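Local coordinates for YueI protein (Bacillus subtilis, PDB 2OHW) that is of unknown function and belongs to the DUF1694 family of uncharacterised proteins, at residues D8-Q13 with S32-V37. Sequence-based numbering, arbitrary orientation.
Sequences DLYLQQ and SLRERV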
ATOM      1  N   ASP A   8     -10.669  -6.859  10.309  1.00 17.05           N
ATOM      2  CA  ASP A   8     -10.603  -7.921   9.323  1.00 17.39           C
ATOM      3  C   ASP A   8     -11.627  -7.689   8.228  1.00 16.38           C
ATOM      4  O   ASP A   8     -11.342  -7.950   7.064  1.00 16.46           O
ATOM      5  CB  ASP A   8     -10.843  -9.298   9.944  1.00 17.78           C
ATOM      6  CG  ASP A   8      -9.703  -9.761  10.820  1.00 21.88           C
ATOM      7  OD1 ASP A   8      -8.622  -9.118  10.849  1.00 25.53           O
ATOM      8  OD2 ASP A   8      -9.904 -10.792  11.493  1.00 25.49           O
ATOM      9  N   LEU A   9     -12.815  -7.209   8.588  1.00 16.31           N
ATOM     10  CA  LEU A   9     -13.845  -6.975   7.600  1.00 16.35           C
ATOM     11  C   LEU A   9     -13.439  -5.808   6.707  1.00 15.94           C
ATOM     12  O   LEU A   9     -13.579  -5.883   5.484  1.00 15.55           O
ATOM     13  CB  LEU A   9     -15.220  -6.722   8.239  1.00 16.85           C
ATOM     14  CG  LEU A   9     -16.360  -6.746   7.202  1.00 17.40           C
ATOM     15  CD1 LEU A   9     -16.480  -8.108   6.510  1.00 19.03           C
ATOM     16  CD2 LEU A   9     -17.702  -6.348   7.792  1.00 19.18           C
ATOM     17  N   TYR A  10     -12.909  -4.753   7.316  1.00 15.12           N
ATOM     18  CA  TYR A  10     -12.391  -3.602   6.551  1.00 15.03           C
ATOM     19  C   TYR A  10     -11.370  -4.054   5.520  1.00 14.69           C
ATOM     20  O   TYR A  10     -11.433  -3.668   4.347  1.00 14.90           O
ATOM     21  CB  TYR A  10     -11.758  -2.609   7.520  1.00 15.40           C
ATOM     22  CG  TYR A  10     -11.138  -1.383   6.910  1.00 14.54           C
ATOM     23  CD1 TYR A  10     -11.924  -0.280   6.580  1.00 14.75           C
ATOM     24  CD2 TYR A  10      -9.760  -1.284   6.740  1.00 14.44           C
ATOM     25  CE1 TYR A  10     -11.355   0.868   6.044  1.00 14.80           C
ATOM     26  CE2 TYR A  10      -9.186  -0.139   6.206  1.00 14.49           C
ATOM     27  CZ  TYR A  10      -9.987   0.943   5.879  1.00 16.34           C
ATOM     28  OH  TYR A  10      -9.421   2.110   5.384  1.00 16.13           O
ATOM     29  N   LEU A  11     -10.431  -4.882   5.954  1.00 14.47           N
ATOM     30  CA  LEU A  11      -9.442  -5.450   5.023  1.00 14.90           C
ATOM     31  C   LEU A  11     -10.059  -6.348   3.944  1.00 15.44           C
ATOM     32  O   LEU A  11      -9.775  -6.192   2.754  1.00 14.97           O
ATOM     33  CB  LEU A  11      -8.363  -6.213   5.788  1.00 14.76           C
ATOM     34  CG  LEU A  11      -7.516  -5.395   6.769  1.00 16.58           C
ATOM     35  CD1 LEU A  11      -6.695  -6.341   7.596  1.00 17.72           C
ATOM     36  CD2 LEU A  11      -6.599  -4.447   5.977  1.00 17.26           C
ATOM     37  N   GLN A  12     -10.933  -7.263   4.346  1.00 15.26           N
ATOM     38  CA  GLN A  12     -11.496  -8.231   3.401  1.00 16.83           C
ATOM     39  C   GLN A  12     -12.259  -7.517   2.295  1.00 16.08           C
ATOM     40  O   GLN A  12     -12.209  -7.931   1.125  1.00 17.39           O
ATOM     41  CB  GLN A  12     -12.406  -9.204   4.161  1.00 16.78           C
ATOM     42  CG  GLN A  12     -13.241 -10.162   3.315  1.00 21.19           C
ATOM     43  CD  GLN A  12     -14.026 -11.096   4.203  1.00 21.85           C
ATOM     44  OE1 GLN A  12     -13.443 -11.911   4.922  1.00 27.80           O
ATOM     45  NE2 GLN A  12     -15.342 -10.959   4.185  1.00 29.33           N
ATOM     46  N   GLN A  13     -12.928  -6.425   2.658  1.00 15.37           N
ATOM     47  CA  GLN A  13     -13.757  -5.693   1.699  1.00 16.61           C
ATOM     48  C   GLN A  13     -13.039  -4.609   0.906  1.00 16.58           C
ATOM     49  O   GLN A  13     -13.661  -3.921   0.114  1.00 17.82           O
ATOM     50  CB  GLN A  13     -14.982  -5.124   2.394  1.00 16.89           C
ATOM     51  CG  GLN A  13     -15.893  -6.209   2.914  1.00 17.74           C
ATOM     52  CD  GLN A  13     -17.269  -5.702   3.213  1.00 16.49           C
ATOM     53  OE1 GLN A  13     -17.456  -4.525   3.541  1.00 20.65           O
ATOM     54  NE2 GLN A  13     -18.250  -6.600   3.138  1.00 17.19           N
ATOM     55  N   SER A  32       1.030   6.274   6.711  1.00 19.23           N
ATOM     56  CA  SER A  32       0.139   7.227   6.041  1.00 19.36           C
ATOM     57  C   SER A  32      -1.273   7.224   6.613  1.00 19.09           C
ATOM     58  O   SER A  32      -1.748   6.211   7.147  1.00 19.60           O
ATOM     59  CB  SER A  32       0.058   6.920   4.540  1.00 19.33           C
ATOM     60  OG  SER A  32      -0.794   7.854   3.880  1.00 20.36           O
ATOM     61  N   LEU A  33      -1.950   8.368   6.510  1.00 18.42           N
ATOM     62  CA  LEU A  33      -3.381   8.423   6.810  1.00 18.22           C
ATOM     63  C   LEU A  33      -4.182   7.862   5.631  1.00 16.82           C
ATOM     64  O   LEU A  33      -3.773   7.978   4.475  1.00 16.84           O
ATOM     65  CB  LEU A  33      -3.824   9.872   7.095  1.00 19.03           C
ATOM     66  CG  LEU A  33      -3.316  10.539   8.386  1.00 20.78           C
ATOM     67  CD1 LEU A  33      -3.893  11.942   8.556  1.00 23.98           C
ATOM     68  CD2 LEU A  33      -3.618   9.683   9.599  1.00 23.50           C
ATOM     69  N   ARG A  34      -5.346   7.286   5.918  1.00 16.15           N
ATOM     70  CA  ARG A  34      -6.163   6.717   4.842  1.00 16.54           C
ATOM     71  C   ARG A  34      -6.495   7.756   3.761  1.00 16.60           C
ATOM     72  O   ARG A  34      -6.560   7.431   2.566  1.00 16.43           O
ATOM     73  CB  ARG A  34      -7.445   6.117   5.416  1.00 16.65           C
ATOM     74  CG  ARG A  34      -8.435   5.632   4.380  1.00 15.93           C
ATOM     75  CD  ARG A  34      -7.893   4.454   3.573  1.00 15.76           C
ATOM     76  NE  ARG A  34      -8.894   3.957   2.626  1.00 16.98           N
ATOM     77  CZ  ARG A  34      -9.198   4.565   1.487  1.00 17.97           C
ATOM     78  NH1 ARG A  34     -10.114   4.035   0.683  1.00 17.20           N
ATOM     79  NH2 ARG A  34      -8.584   5.700   1.147  1.00 16.61           N
ATOM     80  N   GLU A  35      -6.710   9.010   4.171  1.00 17.03           N
ATOM     81  CA  GLU A  35      -7.090  10.043   3.212  1.00 18.19           C
ATOM     82  C   GLU A  35      -6.002  10.332   2.174  1.00 17.07           C
ATOM     83  O   GLU A  35      -6.292  10.943   1.147  1.00 17.08           O
ATOM     84  CB  GLU A  35      -7.484  11.351   3.934  1.00 18.28           C
ATOM     85  CG  GLU A  35      -6.341  12.064   4.615  1.00 20.67           C
ATOM     86  CD  GLU A  35      -6.788  13.291   5.394  1.00 22.76           C
ATOM     87  OE1 GLU A  35      -8.000  13.432   5.644  1.00 28.04           O
ATOM     88  OE2 GLU A  35      -5.913  14.102   5.757  1.00 28.90           O
ATOM     89  N   ARG A  36      -4.766   9.909   2.453  1.00 16.71           N
ATOM     90  CA  ARG A  36      -3.658  10.158   1.530  1.00 16.59           C
ATOM     91  C   ARG A  36      -3.313   8.948   0.638  1.00 16.31           C
ATOM     92  O   ARG A  36      -2.488   9.044  -0.279  1.00 15.49           O
ATOM     93  CB  ARG A  36      -2.436  10.646   2.313  1.00 17.76           C
ATOM     94  CG  ARG A  36      -2.726  11.938   3.157  1.00 19.34           C
ATOM     95  CD  ARG A  36      -1.544  12.872   3.184  1.00 25.12           C
ATOM     96  NE  ARG A  36      -1.589  13.992   4.147  1.00 27.81           N
ATOM     97  CZ  ARG A  36      -2.655  14.664   4.597  1.00 32.97           C
ATOM     98  NH1 ARG A  36      -3.888  14.396   4.192  1.00 35.20           N
ATOM     99  NH2 ARG A  36      -2.473  15.650   5.475  1.00 35.28           N
ATOM    100  N   VAL A  37      -3.966   7.819   0.883  1.00 16.17           N
ATOM    101  CA  VAL A  37      -3.606   6.602   0.170  1.00 15.80           C
ATOM    102  C   VAL A  37      -4.184   6.608  -1.241  1.00 16.30           C
ATOM    103  O   VAL A  37      -5.388   6.832  -1.431  1.00 15.67           O
ATOM    104  CB  VAL A  37      -4.048   5.341   0.937  1.00 15.29           C
ATOM    105  CG1 VAL A  37      -3.708   4.094   0.138  1.00 16.15           C
ATOM    106  CG2 VAL A  37      -3.377   5.288   2.326  1.00 15.01           C
TER
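Y10 and R34 alone bring the two segments together. The Y10 hydroxyl meets the R34 side chain just past its bend, with Y10 OH 3.3 Å from R34 CD. Y10 OH also lies 3.4 Å from R34 NE and 3.8 Å from R34 CG. It sits at the edge of the guanidinium, near its plane. The phenol ring does not stack on that group: the two planes are 56° apart.

The CB atoms of Y10 and R34 both point toward the opposite segment. Y10 CG is anti to the backbone N (chi1 178°), which sends the ring out from the helix with its hydroxyl leading. The R34 chain also starts out anti, then turns at chi2 (65°), and this bend presents CD to the phenol oxygen. The backbones stay well apart, with Y10 CA 12.2 Å from R34 CA.

The polar ends are held by backbone carbonyls. Y10 OH is hydrogen-bonded to G17 O. R34 NE is hydrogen-bonded to M15 O and NH1 to R116 O; NH2 is hydrogen-bonded as well, so all three guanidinium nitrogens are held and the group has little freedom to turn. At its base, R34 sits in a short 3-10 turn, where V37 N bonds to R34 O at 3.1 Å.

The contact is small, with 62 Å² buried between the two segments, counting both sides; R34 is buried and Y10 partly exposed. It joins the N-terminal helix 5-12 to the turn that leads into strand 37-42, an outermost strand of the mixed sheet within this chain. Helix 22-28 lies beside both segments: its L28 touches Y10 and L11, and its E25 accepts a hydrogen bond from R34 N.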